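Local coordinates for geranyltranstransferase (Thermotoga maritima, PDB 2FTZ), which probably catalyses the condensation of geranyl diphosphate with isopentenyl diphosphate to give farnesyl diphosphate, at residues F78-L83 / D117-L122. Residues are numbered along the deposited sequence; the frame is centred on the assembly and turned at random.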
loop_
_atom_site.group_PDB
_atom_site.type_symbol
_atom_site.label_atom_id
_atom_site.label_comp_id
_atom_site.label_asym_id
_atom_site.label_seq_id
_atom_site.Cartn_x
_atom_site.Cartn_y
_atom_site.Cartn_z
ATOM N N PHE A 78 -0.733 8.571 4.575
ATOM C CA PHE A 78 0.413 7.662 4.417
ATOM C C PHE A 78 1.273 7.614 5.666
ATOM O O PHE A 78 1.622 6.527 6.172
ATOM C CB PHE A 78 1.265 8.052 3.217
ATOM C CG PHE A 78 2.215 6.953 2.794
ATOM C CD1 PHE A 78 3.465 6.861 3.343
ATOM C CD2 PHE A 78 1.826 5.992 1.871
ATOM C CE1 PHE A 78 4.330 5.814 2.969
ATOM C CE2 PHE A 78 2.710 4.967 1.482
ATOM C CZ PHE A 78 3.923 4.888 2.018
ATOM N N HIS A 79 1.616 8.791 6.177
ATOM C CA HIS A 79 2.318 8.919 7.436
ATOM C C HIS A 79 1.622 8.153 8.555
ATOM O O HIS A 79 2.293 7.388 9.287
ATOM C CB HIS A 79 2.451 10.413 7.781
ATOM C CG HIS A 79 3.128 10.686 9.069
ATOM N ND1 HIS A 79 4.392 10.211 9.359
ATOM C CD2 HIS A 79 2.724 11.393 10.147
ATOM C CE1 HIS A 79 4.716 10.606 10.572
ATOM N NE2 HIS A 79 3.723 11.310 11.071
ATOM N N THR A 80 0.305 8.395 8.721
ATOM C CA THR A 80 -0.508 7.647 9.701
ATOM C C THR A 80 -0.356 6.136 9.590
ATOM O O THR A 80 -0.114 5.439 10.607
ATOM C CB THR A 80 -1.974 8.032 9.652
ATOM O OG1 THR A 80 -2.068 9.461 9.706
ATOM C CG2 THR A 80 -2.776 7.430 10.859
ATOM N N ALA A 81 -0.483 5.639 8.376
ATOM C CA ALA A 81 -0.415 4.198 8.121
ATOM C C ALA A 81 0.955 3.685 8.569
ATOM O O ALA A 81 1.077 2.606 9.171
ATOM C CB ALA A 81 -0.600 3.919 6.642
ATOM N N SER A 82 1.995 4.450 8.254
ATOM C CA SER A 82 3.377 3.991 8.522
ATOM C C SER A 82 3.602 3.882 10.058
ATOM O O SER A 82 4.337 2.986 10.534
ATOM C CB SER A 82 4.399 4.922 7.818
ATOM O OG SER A 82 4.549 6.150 8.478
ATOM N N LEU A 83 2.957 4.751 10.821
ATOM C CA LEU A 83 3.084 4.717 12.284
ATOM C C LEU A 83 2.322 3.513 12.871
ATOM O O LEU A 83 2.774 2.881 13.835
ATOM C CB LEU A 83 2.513 5.986 12.885
ATOM C CG LEU A 83 3.207 7.305 12.509
ATOM C CD1 LEU A 83 2.453 8.527 13.143
ATOM C CD2 LEU A 83 4.662 7.205 12.884
ATOM N N ASP A 117 -2.971 -0.892 6.245
ATOM C CA ASP A 117 -3.110 -1.163 4.814
ATOM C C ASP A 117 -4.157 -0.254 4.172
ATOM O O ASP A 117 -3.923 0.301 3.118
ATOM C CB ASP A 117 -3.478 -2.623 4.560
ATOM C CG ASP A 117 -2.289 -3.633 4.788
ATOM O OD1 ASP A 117 -1.171 -3.236 5.095
ATOM O OD2 ASP A 117 -2.575 -4.844 4.720
ATOM N N GLY A 118 -5.331 -0.148 4.818
ATOM C CA GLY A 118 -6.373 0.741 4.366
ATOM C C GLY A 118 -5.952 2.204 4.177
ATOM O O GLY A 118 -6.250 2.809 3.167
ATOM N N LEU A 119 -5.218 2.735 5.152
ATOM C CA LEU A 119 -4.690 4.055 5.086
ATOM C C LEU A 119 -3.735 4.283 3.969
ATOM O O LEU A 119 -3.809 5.310 3.308
ATOM C CB LEU A 119 -4.087 4.484 6.447
ATOM C CG LEU A 119 -5.185 4.858 7.486
ATOM C CD1 LEU A 119 -4.556 4.854 8.859
ATOM C CD2 LEU A 119 -5.774 6.218 7.149
ATOM N N PHE A 120 -2.821 3.343 3.729
ATOM C CA PHE A 120 -1.960 3.456 2.562
ATOM C C PHE A 120 -2.748 3.474 1.274
ATOM O O PHE A 120 -2.476 4.284 0.376
ATOM C CB PHE A 120 -0.959 2.254 2.425
ATOM C CG PHE A 120 0.096 2.166 3.461
ATOM C CD1 PHE A 120 0.964 3.225 3.695
ATOM C CD2 PHE A 120 0.329 0.957 4.106
ATOM C CE1 PHE A 120 2.026 3.107 4.649
ATOM C CE2 PHE A 120 1.353 0.838 5.067
ATOM C CZ PHE A 120 2.201 1.890 5.328
ATOM N N PHE A 121 -3.728 2.585 1.146
ATOM C CA PHE A 121 -4.558 2.553 -0.062
ATOM C C PHE A 121 -5.382 3.836 -0.285
ATOM O O PHE A 121 -5.481 4.341 -1.407
ATOM C CB PHE A 121 -5.471 1.319 -0.089
ATOM C CG PHE A 121 -4.732 0.013 -0.076
ATOM C CD1 PHE A 121 -3.419 -0.102 -0.539
ATOM C CD2 PHE A 121 -5.337 -1.117 0.423
ATOM C CE1 PHE A 121 -2.766 -1.307 -0.461
ATOM C CE2 PHE A 121 -4.665 -2.306 0.527
ATOM C CZ PHE A 121 -3.387 -2.405 0.034
ATOM N N LEU A 122 -5.951 4.354 0.789
ATOM C CA LEU A 122 -6.607 5.650 0.738
ATOM C C LEU A 122 -5.667 6.785 0.344
ATOM O O LEU A 122 -6.058 7.687 -0.392
ATOM C CB LEU A 122 -7.325 5.900 2.026
ATOM C CG LEU A 122 -8.606 5.070 2.200
ATOM C CD1 LEU A 122 -9.200 5.354 3.582
ATOM C CD2 LEU A 122 -9.664 5.279 1.118
#
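Two antiparallel helices of the all-helical prenyltransferase fold, 69-87 and 109-127, meet where Ala81 of one fits against Leu119 and Phe120 of the other. Their local axes come within 7.9 Å at an angle of 160°, a close approach that illustrates what a single methyl group allows at a helix crossing. Ala81 CB points toward the partner helix and lies 3.5 Å from Leu119 CB. The same methyl sits over a face of the Phe120 ring, 3.4 Å from its centroid, a CH-pi contact. Phe120 reaches this place because its CG stands anti to its own carbonyl carbon (chi1 -68°), which brings the ring back toward helix 69-87. One turn earlier on that helix, Phe78 turns a ring face to Phe120, whose CD1 touches Phe78 CE2 at 3.3 Å; the ring planes are inclined at 55°. On the other flank of Ala81, Thr80 CG2 meets Leu119 CD1 at 3.7 Å, while Thr80 OG1 is hydrogen-bonded to Glu76 O, one turn back on its own helix.

In this family the C-terminal end of helix 69-87 carries the start of the first aspartate-rich motif, whose aspartates in relatives bind magnesium and, through it, the substrate diphosphate; the crossing lies just before it on the helix. It is also part of the dimer interface: the Phe120 ring lies edge-to-face with both His85 of the same chain and Phe121 of the second subunit, and Asp117 OD2 is hydrogen-bonded to His85 ND1 of that subunit. Ser82 OG donates to His79 O at 2.7 Å, an oxygen that also accepts from Leu83 N.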